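Local coordinates for ribosomal-protein-S5-alanine N-acetyltransferase (Vibrio fischeri, PDB 3IGR) that probably acetylates the N-terminal alanine of ribosomal protein uS5, taking the acetyl group from acetyl-CoA, at residues E49-R54 / A67-V72; V72-E77 / S105-K110; W123-Q128 / K177-W182. All coordinates share one frame; numbering follows the deposited sequence.

All three small contacts join the central sheet to surrounding helices and loops. Contacts 1 and 2 sit in series, both using strand 68-74: the first sends an aromatic residue from the strand to helix 48-63, the second ties the strand's far end to the loop before helix 112-126. Contact 3 holds the other end of that helix to the end of strand 168-178, and its helix residues pack on Phe68 and Phe70 of contact 1. Contact 1 lies nearest the chain centre, about 11 Å from it against 15 and 17 Å, and contacts 2 and 3 each include an exposed residue. The chemistry shifts from aromatic pair to tyrosine-aspartate hydrogen bond to CH-pi contact beside a water.

Contact 1: E49-R54 / A67-V72; sequences EGWKQR and AFYFVV
Tyr69 turns its ring toward helix 48-63 with CG anti to the backbone N (chi1 -168°), while Trp51 reaches out from the helix with chi1 at -84° and its indole roughly perpendicular to the CA-CB-CG plane. The two long side chains thus cross at about a right angle, bridging a gap that the backbones themselves do not close. The meeting is an offset edge-to-face pair: the benzo end of Trp51 is directed at the face of Tyr69, with six-membered and phenol ring centroids 5.9 Å apart and planes inclined at 71°. The touch is made at the phenol end, where Trp51 CH2 lies 3.7 Å from Tyr69 OH and 4.0 Å from Tyr69 CZ. No hydrogen bond crosses the contact.

The indole is held from its own side of the interface. Trp51 NE1 is hydrogen-bonded to the carbonyl of Phe45, and Arg54 CD, one turn later, lies 3.7 Å above one face of the indole toward its rim. The Tyr69 side chain rests against Thr83 and Ser85 of the neighbouring strand 79-90 and against Ile15. Tyr69 N is hydrogen-bonded to the imidazole NE2 of His62, near the far end of the same helix. The pair joins helix 48-63 to strand 68-74, the strand that follows it, in the alpha/beta arrangement of the GNAT fold, where helices pack on the central sheet.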
loop_
_atom_site.group_PDB
_atom_site.type_symbol
_atom_site.label_atom_id
_atom_site.label_comp_id
_atom_site.label_asym_id
_atom_site.label_seq_id
_atom_site.Cartn_x
_atom_site.Cartn_y
_atom_site.Cartn_z
ATOM N N GLU A 49 12.954 6.656 -35.365
ATOM C CA GLU A 49 14.298 6.268 -35.824
ATOM C C GLU A 49 15.344 6.313 -34.712
ATOM O O GLU A 49 16.219 5.448 -34.653
ATOM C CB GLU A 49 14.769 7.072 -37.044
ATOM C CG GLU A 49 14.114 8.437 -37.231
ATOM C CD GLU A 49 12.748 8.356 -37.902
ATOM O OE1 GLU A 49 12.663 7.914 -39.069
ATOM O OE2 GLU A 49 11.753 8.749 -37.259
ATOM N N GLY A 50 15.242 7.300 -33.828
ATOM C CA GLY A 50 16.161 7.410 -32.684
ATOM C C GLY A 50 16.015 6.232 -31.741
ATOM O O GLY A 50 16.997 5.729 -31.187
ATOM N N TRP A 51 14.782 5.781 -31.557
ATOM C CA TRP A 51 14.517 4.639 -30.687
ATOM C C TRP A 51 14.908 3.283 -31.280
ATOM O O TRP A 51 15.384 2.421 -30.549
ATOM C CB TRP A 51 13.076 4.662 -30.187
ATOM C CG TRP A 51 12.963 5.548 -28.998
ATOM C CD1 TRP A 51 12.629 6.867 -28.989
ATOM C CD2 TRP A 51 13.229 5.192 -27.636
ATOM N NE1 TRP A 51 12.658 7.356 -27.707
ATOM C CE2 TRP A 51 13.013 6.344 -26.854
ATOM C CE3 TRP A 51 13.612 4.004 -27.001
ATOM C CZ2 TRP A 51 13.175 6.353 -25.463
ATOM C CZ3 TRP A 51 13.772 4.012 -25.595
ATOM C CH2 TRP A 51 13.551 5.179 -24.853
ATOM N N LYS A 52 14.750 3.114 -32.597
ATOM C CA LYS A 52 15.223 1.908 -33.285
ATOM C C LYS A 52 16.633 1.571 -32.801
ATOM O O LYS A 52 16.894 0.454 -32.349
ATOM C CB LYS A 52 15.222 2.098 -34.811
ATOM N N GLN A 53 17.523 2.561 -32.876
ATOM C CA GLN A 53 18.920 2.416 -32.464
ATOM C C GLN A 53 19.038 2.140 -30.973
ATOM O O GLN A 53 19.696 1.186 -30.558
ATOM C CB GLN A 53 19.716 3.680 -32.816
ATOM C CG GLN A 53 19.830 3.965 -34.309
ATOM C CD GLN A 53 20.589 2.884 -35.083
ATOM O OE1 GLN A 53 20.306 2.639 -36.257
ATOM N NE2 GLN A 53 21.556 2.238 -34.427
ATOM N N ARG A 54 18.391 2.994 -30.185
ATOM C CA ARG A 54 18.340 2.886 -28.737
ATOM C C ARG A 54 17.868 1.487 -28.322
ATOM O O ARG A 54 18.428 0.882 -27.416
ATOM C CB ARG A 54 17.396 3.963 -28.210
ATOM C CG ARG A 54 17.639 4.408 -26.807
ATOM C CD ARG A 54 17.071 5.805 -26.613
ATOM N NE ARG A 54 17.308 6.274 -25.257
ATOM C CZ ARG A 54 18.300 7.081 -24.894
ATOM N NH1 ARG A 54 19.162 7.548 -25.791
ATOM N NH2 ARG A 54 18.422 7.433 -23.624
ATOM N N ALA A 67 20.636 -4.444 -18.094
ATOM C CA ALA A 67 19.671 -3.350 -17.986
ATOM C C ALA A 67 18.274 -3.855 -18.314
ATOM O O ALA A 67 18.116 -4.796 -19.085
ATOM C CB ALA A 67 20.044 -2.190 -18.920
ATOM N N PHE A 68 17.269 -3.232 -17.723
ATOM C CA PHE A 68 15.892 -3.707 -17.863
ATOM C C PHE A 68 15.014 -2.472 -18.003
ATOM O O PHE A 68 14.792 -1.713 -17.040
ATOM C CB PHE A 68 15.493 -4.586 -16.661
ATOM C CG PHE A 68 16.445 -5.744 -16.424
ATOM C CD1 PHE A 68 16.301 -6.944 -17.128
ATOM C CD2 PHE A 68 17.511 -5.621 -15.545
ATOM C CE1 PHE A 68 17.190 -7.998 -16.935
ATOM C CE2 PHE A 68 18.414 -6.678 -15.347
ATOM C CZ PHE A 68 18.256 -7.858 -16.041
ATOM N N TYR A 69 14.581 -2.222 -19.230
ATOM C CA TYR A 69 13.789 -1.044 -19.494
ATOM C C TYR A 69 12.361 -1.525 -19.687
ATOM O O TYR A 69 12.064 -2.181 -20.682
ATOM C CB TYR A 69 14.319 -0.314 -20.731
ATOM C CG TYR A 69 13.753 1.069 -20.913
ATOM C CD1 TYR A 69 14.559 2.191 -20.753
ATOM C CD2 TYR A 69 12.398 1.258 -21.237
ATOM C CE1 TYR A 69 14.043 3.469 -20.919
ATOM C CE2 TYR A 69 11.874 2.529 -21.403
ATOM C CZ TYR A 69 12.707 3.633 -21.253
ATOM O OH TYR A 69 12.199 4.904 -21.412
ATOM N N PHE A 70 11.497 -1.248 -18.713
ATOM C CA PHE A 70 10.098 -1.660 -18.799
ATOM C C PHE A 70 9.201 -0.550 -19.324
ATOM O O PHE A 70 9.425 0.631 -19.033
ATOM C CB PHE A 70 9.559 -2.040 -17.432
ATOM C CG PHE A 70 10.130 -3.305 -16.864
ATOM C CD1 PHE A 70 9.470 -4.525 -17.057
ATOM C CD2 PHE A 70 11.291 -3.265 -16.090
ATOM C CE1 PHE A 70 9.971 -5.700 -16.506
ATOM C CE2 PHE A 70 11.821 -4.437 -15.544
ATOM C CZ PHE A 70 11.153 -5.659 -15.742
ATOM N N VAL A 71 8.169 -0.936 -20.061
ATOM C CA VAL A 71 7.085 -0.005 -20.421
ATOM C C VAL A 71 5.755 -0.425 -19.765
ATOM O O VAL A 71 5.533 -1.611 -19.477
ATOM C CB VAL A 71 6.900 0.149 -21.950
ATOM C CG1 VAL A 71 8.100 0.898 -22.565
ATOM C CG2 VAL A 71 6.669 -1.199 -22.650
ATOM N N VAL A 72 4.904 0.560 -19.498
ATOM C CA VAL A 72 3.565 0.306 -19.007
ATOM C C VAL A 72 2.611 0.549 -20.189
ATOM O O VAL A 72 2.621 1.625 -20.793
ATOM C CB VAL A 72 3.180 1.231 -17.847
ATOM C CG1 VAL A 72 1.766 0.876 -17.360
ATOM C CG2 VAL A 72 4.195 1.153 -16.706
#

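Contact 2: V72-E77 / S105-K110; sequences VVDKNE and SEYQGK
The loop 105-110 belongs to the signature segment of the GNAT fold, the connection between strand 96-103 and helix 112-126 whose Gln108-Gly109-Lys110 run opens a partial match to the Q/R-x-x-G-x-G/A motif. In relatives this loop wraps the pyrophosphate of acetyl-CoA, and it probably does so here. The contact is made by Tyr107, the residue just before this run, which reaches the turn between the antiparallel strands 68-74 and 79-90.

Tyr107 CG is anti to its carbonyl carbon (chi1 -76°), which directs the ring toward the strand end and places the phenol beside Asp74. On the way the ring packs against Ile81, Ile112 and Tyr10, so that an apolar flank accompanies a polar tip. Tyr107 OH donates a hydrogen bond of 2.6 Å to Asp74 OD2, which accepts through its anti lone pair, the one directed away from OD1. Asp74 OD2 sits at the ring edge, near its plane, while the carboxylate as a whole is turned almost perpendicular to the ring, the planes 87° apart.

The other oxygen of Asp74 looks back into its own turn. It receives a weak bond of 3.0 Å from Asn76 N to Asp74 OD1, and a longer, also weak one from Glu77 N, so the two oxygens divide their work between the loop partner and the turn. A further weak backbone bond, from Glu77 N to Asp74 O, closes the same turn. Glu77, at the end of that turn, extends its side chain to the same phenol in a looser approach: Glu77 OE1 stands 3.4 Å from Tyr107 OH.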
loop_
_atom_site.group_PDB
_atom_site.type_symbol
_atom_site.label_atom_id
_atom_site.label_comp_id
_atom_site.label_asym_id
_atom_site.label_seq_id
_atom_site.Cartn_x
_atom_site.Cartn_y
_atom_site.Cartn_z
ATOM N N VAL A 72 4.904 0.560 -19.498
ATOM C CA VAL A 72 3.565 0.306 -19.007
ATOM C C VAL A 72 2.611 0.549 -20.189
ATOM O O VAL A 72 2.621 1.625 -20.793
ATOM C CB VAL A 72 3.180 1.231 -17.847
ATOM C CG1 VAL A 72 1.766 0.876 -17.360
ATOM C CG2 VAL A 72 4.195 1.153 -16.706
ATOM N N VAL A 73 1.814 -0.459 -20.520
ATOM C CA VAL A 73 0.929 -0.380 -21.674
ATOM C C VAL A 73 -0.516 -0.334 -21.222
ATOM O O VAL A 73 -0.933 -1.146 -20.395
ATOM C CB VAL A 73 1.123 -1.586 -22.625
ATOM C CG1 VAL A 73 0.064 -1.570 -23.777
ATOM C CG2 VAL A 73 2.531 -1.589 -23.183
ATOM N N ASP A 74 -1.273 0.625 -21.759
ATOM C CA ASP A 74 -2.724 0.586 -21.661
ATOM C C ASP A 74 -3.210 -0.351 -22.769
ATOM O O ASP A 74 -3.137 -0.028 -23.954
ATOM C CB ASP A 74 -3.318 1.985 -21.834
ATOM C CG ASP A 74 -4.813 2.044 -21.528
ATOM O OD1 ASP A 74 -5.516 1.017 -21.598
ATOM O OD2 ASP A 74 -5.291 3.147 -21.213
ATOM N N LYS A 75 -3.673 -1.527 -22.376
ATOM C CA LYS A 75 -4.132 -2.529 -23.334
ATOM C C LYS A 75 -5.398 -2.090 -24.068
ATOM O O LYS A 75 -5.604 -2.460 -25.215
ATOM C CB LYS A 75 -4.347 -3.874 -22.639
ATOM C CG LYS A 75 -3.043 -4.572 -22.245
ATOM C CD LYS A 75 -3.224 -5.451 -21.001
ATOM C CE LYS A 75 -4.062 -6.690 -21.247
ATOM N NZ LYS A 75 -4.115 -7.545 -20.021
ATOM N N ASN A 76 -6.235 -1.305 -23.398
ATOM C CA ASN A 76 -7.458 -0.778 -24.003
ATOM C C ASN A 76 -7.187 0.204 -25.147
ATOM O O ASN A 76 -7.915 0.234 -26.139
ATOM C CB ASN A 76 -8.334 -0.123 -22.936
ATOM C CG ASN A 76 -9.066 -1.135 -22.074
ATOM O OD1 ASN A 76 -8.883 -2.344 -22.207
ATOM N ND2 ASN A 76 -9.916 -0.637 -21.188
ATOM N N GLU A 77 -6.135 1.003 -25.008
ATOM C CA GLU A 77 -5.825 2.007 -26.021
ATOM C C GLU A 77 -4.588 1.670 -26.844
ATOM O O GLU A 77 -4.249 2.397 -27.773
ATOM C CB GLU A 77 -5.731 3.395 -25.384
ATOM C CG GLU A 77 -6.933 3.682 -24.477
ATOM C CD GLU A 77 -7.198 5.150 -24.236
ATOM O OE1 GLU A 77 -6.291 5.977 -24.431
ATOM O OE2 GLU A 77 -8.333 5.481 -23.838
ATOM N N SER A 105 0.849 12.130 -18.302
ATOM C CA SER A 105 0.184 13.104 -17.414
ATOM C C SER A 105 -1.337 12.925 -17.308
ATOM O O SER A 105 -1.943 13.342 -16.322
ATOM C CB SER A 105 0.525 14.558 -17.796
ATOM O OG SER A 105 -0.062 14.898 -19.030
ATOM N N GLU A 106 -1.954 12.298 -18.303
ATOM C CA GLU A 106 -3.399 12.026 -18.238
ATOM C C GLU A 106 -3.732 10.800 -17.371
ATOM O O GLU A 106 -4.889 10.547 -17.069
ATOM C CB GLU A 106 -3.977 11.885 -19.645
ATOM C CG GLU A 106 -3.816 13.149 -20.497
ATOM C CD GLU A 106 -4.653 14.326 -19.989
ATOM O OE1 GLU A 106 -5.777 14.102 -19.482
ATOM O OE2 GLU A 106 -4.202 15.487 -20.114
ATOM N N TYR A 107 -2.703 10.069 -16.954
ATOM C CA TYR A 107 -2.862 8.832 -16.185
ATOM C C TYR A 107 -2.477 8.959 -14.707
ATOM O O TYR A 107 -2.355 7.957 -13.988
ATOM C CB TYR A 107 -2.065 7.710 -16.850
ATOM C CG TYR A 107 -2.747 7.179 -18.087
ATOM C CD1 TYR A 107 -3.538 6.029 -18.020
ATOM C CD2 TYR A 107 -2.617 7.832 -19.322
ATOM C CE1 TYR A 107 -4.177 5.530 -19.146
ATOM C CE2 TYR A 107 -3.260 7.344 -20.466
ATOM C CZ TYR A 107 -4.039 6.183 -20.360
ATOM O OH TYR A 107 -4.681 5.672 -21.461
ATOM N N GLN A 108 -2.327 10.198 -14.257
ATOM C CA GLN A 108 -1.942 10.499 -12.887
ATOM C C GLN A 108 -3.048 10.179 -11.888
ATOM O O GLN A 108 -4.229 10.235 -12.223
ATOM C CB GLN A 108 -1.615 11.985 -12.778
ATOM C CG GLN A 108 -0.349 12.279 -12.029
ATOM C CD GLN A 108 0.829 12.440 -12.963
ATOM O OE1 GLN A 108 1.378 11.460 -13.466
ATOM N NE2 GLN A 108 1.225 13.682 -13.199
ATOM N N GLY A 109 -2.655 9.861 -10.660
ATOM C CA GLY A 109 -3.594 9.768 -9.540
ATOM C C GLY A 109 -4.314 8.437 -9.396
ATOM O O GLY A 109 -5.254 8.326 -8.605
ATOM N N LYS A 110 -3.875 7.436 -10.159
ATOM C CA LYS A 110 -4.519 6.127 -10.185
ATOM C C LYS A 110 -3.646 5.035 -9.585
ATOM O O LYS A 110 -3.997 3.863 -9.659
ATOM C CB LYS A 110 -4.886 5.725 -11.620
ATOM C CG LYS A 110 -6.228 6.228 -12.115
ATOM C CD LYS A 110 -6.068 7.446 -12.965
ATOM C CE LYS A 110 -7.286 7.637 -13.857
ATOM N NZ LYS A 110 -7.191 8.901 -14.617
#

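Contact 3: W123-Q128 / K177-W182; sequences WMFKAQ and KINDDW
One face of the Phe125 ring is occupied by Asn179, whose CB sits 3.4 Å above the ring centre and only 5° off the ring normal, a CH-pi contact. The asparagine amide continues past the ring nearly parallel to it, the planes 18° apart, so that Asn179 CG lies 3.8 Å from Phe125 CG. In the ring plane, at the edge, is the carbonyl of Lys177, its O 3.4 Å from Phe125 CZ, and the aliphatic Lys177 CG approaches Phe125 CE2 at 4.0 Å. The lysine's extended chain carries its amino group onward to the carbonyl of Leu151.

Asn179 CG is anti to the backbone N (chi1 174°), which directs the amide along the ring toward the backbone of helix 112-126. Its ND2 is hydrogen-bonded to the carbonyl of Leu130 and also donates to a water 3.0 Å away; the same water lies 2.9 Å from Phe125 O. On the other side of the amide, Asn179 OD1 accepts from Asp181 N in an Asx turn, the N standing above the carbonyl plane, within the type I turn Asn179-Trp182. The asparagine therefore serves both kinds of surface at once: its methylene covers an aromatic face, while its amide ties the chain leaving strand 168-178 to the carbonyl of Leu130 and, through water, to Phe125 O of helix 112-126.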
loop_
_atom_site.group_PDB
_atom_site.type_symbol
_atom_site.label_atom_id
_atom_site.label_comp_id
_atom_site.label_asym_id
_atom_site.label_seq_id
_atom_site.Cartn_x
_atom_site.Cartn_y
_atom_site.Cartn_z
ATOM N N TRP A 123 10.551 -8.150 -8.898
ATOM C CA TRP A 123 11.224 -9.006 -9.861
ATOM C C TRP A 123 12.758 -8.798 -9.865
ATOM O O TRP A 123 13.514 -9.753 -9.977
ATOM C CB TRP A 123 10.610 -8.812 -11.246
ATOM C CG TRP A 123 11.156 -9.741 -12.277
ATOM C CD1 TRP A 123 10.759 -11.037 -12.524
ATOM C CD2 TRP A 123 12.176 -9.444 -13.229
ATOM N NE1 TRP A 123 11.489 -11.562 -13.562
ATOM C CE2 TRP A 123 12.365 -10.608 -14.017
ATOM C CE3 TRP A 123 12.951 -8.305 -13.500
ATOM C CZ2 TRP A 123 13.305 -10.668 -15.050
ATOM C CZ3 TRP A 123 13.880 -8.364 -14.547
ATOM C CH2 TRP A 123 14.052 -9.542 -15.295
HETATM N N MSE A 124 13.211 -7.554 -9.734
HETATM C CA MSE A 124 14.649 -7.275 -9.705
HETATM C C MSE A 124 15.323 -7.952 -8.489
HETATM O O MSE A 124 16.476 -8.404 -8.562
HETATM C CB MSE A 124 14.910 -5.772 -9.700
HETATM C CG MSE A 124 14.446 -5.057 -10.983
HETATM SE SE MSE A 124 15.498 -5.672 -12.516
HETATM C CE MSE A 124 17.240 -5.032 -11.993
ATOM N N PHE A 125 14.576 -8.034 -7.391
ATOM C CA PHE A 125 15.067 -8.615 -6.153
ATOM C C PHE A 125 15.042 -10.148 -6.249
ATOM O O PHE A 125 16.051 -10.827 -5.976
ATOM C CB PHE A 125 14.189 -8.152 -4.985
ATOM C CG PHE A 125 14.562 -6.801 -4.406
ATOM C CD1 PHE A 125 15.659 -6.073 -4.878
ATOM C CD2 PHE A 125 13.843 -6.291 -3.321
ATOM C CE1 PHE A 125 16.007 -4.841 -4.302
ATOM C CE2 PHE A 125 14.183 -5.056 -2.736
ATOM C CZ PHE A 125 15.263 -4.332 -3.234
ATOM N N LYS A 126 13.885 -10.674 -6.633
ATOM C CA LYS A 126 13.627 -12.104 -6.622
ATOM C C LYS A 126 14.222 -12.824 -7.824
ATOM O O LYS A 126 14.893 -13.817 -7.644
ATOM C CB LYS A 126 12.129 -12.408 -6.462
ATOM C CG LYS A 126 11.602 -12.039 -5.063
ATOM C CD LYS A 126 10.093 -12.265 -4.884
ATOM C CE LYS A 126 9.677 -11.910 -3.441
ATOM N NZ LYS A 126 8.266 -11.439 -3.320
ATOM N N ALA A 127 13.978 -12.337 -9.039
ATOM C CA ALA A 127 14.496 -13.009 -10.238
ATOM C C ALA A 127 15.886 -12.533 -10.638
ATOM O O ALA A 127 16.647 -13.300 -11.202
ATOM C CB ALA A 127 13.547 -12.867 -11.399
ATOM N N GLN A 128 16.227 -11.276 -10.374
ATOM C CA GLN A 128 17.576 -10.798 -10.706
ATOM C C GLN A 128 18.532 -10.733 -9.520
ATOM O O GLN A 128 19.683 -10.365 -9.694
ATOM C CB GLN A 128 17.544 -9.456 -11.443
ATOM C CG GLN A 128 16.962 -9.519 -12.861
ATOM C CD GLN A 128 17.855 -10.241 -13.854
ATOM O OE1 GLN A 128 19.070 -10.197 -13.761
ATOM N NE2 GLN A 128 17.244 -10.904 -14.822
ATOM N N LYS A 177 16.061 0.904 -1.511
ATOM C CA LYS A 177 15.424 -0.248 -0.920
ATOM C C LYS A 177 16.415 -1.414 -1.005
ATOM O O LYS A 177 17.020 -1.636 -2.056
ATOM C CB LYS A 177 14.138 -0.583 -1.674
ATOM C CG LYS A 177 13.253 -1.581 -0.935
ATOM C CD LYS A 177 11.937 -1.805 -1.674
ATOM C CE LYS A 177 11.043 -2.731 -0.854
ATOM N NZ LYS A 177 9.640 -2.727 -1.344
ATOM N N ILE A 178 16.562 -2.130 0.115
ATOM C CA ILE A 178 17.557 -3.202 0.279
ATOM C C ILE A 178 16.809 -4.521 0.402
ATOM O O ILE A 178 15.847 -4.643 1.164
ATOM C CB ILE A 178 18.450 -2.941 1.547
ATOM C CG1 ILE A 178 19.383 -1.728 1.299
ATOM C CG2 ILE A 178 19.274 -4.172 1.932
ATOM C CD1 ILE A 178 19.967 -1.092 2.589
ATOM N N ASN A 179 17.262 -5.503 -0.364
ATOM C CA ASN A 179 16.673 -6.821 -0.370
ATOM C C ASN A 179 17.311 -7.666 0.728
ATOM O O ASN A 179 18.438 -8.131 0.554
ATOM C CB ASN A 179 16.928 -7.427 -1.749
ATOM C CG ASN A 179 16.486 -8.888 -1.872
ATOM O OD1 ASN A 179 15.761 -9.419 -1.024
ATOM N ND2 ASN A 179 16.922 -9.533 -2.958
ATOM N N ASP A 180 16.595 -7.865 1.841
ATOM C CA ASP A 180 17.111 -8.633 2.996
ATOM C C ASP A 180 17.336 -10.109 2.664
ATOM O O ASP A 180 18.096 -10.793 3.349
ATOM C CB ASP A 180 16.181 -8.543 4.236
ATOM C CG ASP A 180 16.162 -7.159 4.881
ATOM O OD1 ASP A 180 16.956 -6.281 4.481
ATOM O OD2 ASP A 180 15.343 -6.944 5.816
ATOM N N ASP A 181 16.670 -10.580 1.613
ATOM C CA ASP A 181 16.738 -11.969 1.202
ATOM C C ASP A 181 17.722 -12.219 0.084
ATOM O O ASP A 181 17.727 -13.311 -0.486
ATOM C CB ASP A 181 15.354 -12.463 0.770
ATOM C CG ASP A 181 14.348 -12.441 1.902
ATOM O OD1 ASP A 181 14.746 -12.465 3.081
ATOM O OD2 ASP A 181 13.147 -12.401 1.608
ATOM N N TRP A 182 18.527 -11.212 -0.249
ATOM C CA TRP A 182 19.582 -11.361 -1.246
ATOM C C TRP A 182 20.438 -12.582 -0.873
ATOM O O TRP A 182 20.686 -12.847 0.314
ATOM C CB TRP A 182 20.438 -10.086 -1.329
ATOM C CG TRP A 182 21.636 -10.230 -2.238
ATOM C CD1 TRP A 182 21.651 -10.083 -3.595
ATOM C CD2 TRP A 182 22.971 -10.564 -1.855
ATOM N NE1 TRP A 182 22.920 -10.300 -4.085
ATOM C CE2 TRP A 182 23.753 -10.590 -3.042
ATOM C CE3 TRP A 182 23.593 -10.837 -0.624
ATOM C CZ2 TRP A 182 25.123 -10.863 -3.036
ATOM C CZ3 TRP A 182 24.975 -11.119 -0.622
ATOM C CH2 TRP A 182 25.716 -11.134 -1.823
HETATM O O HOH W 1 16.696 -12.454 -3.638
#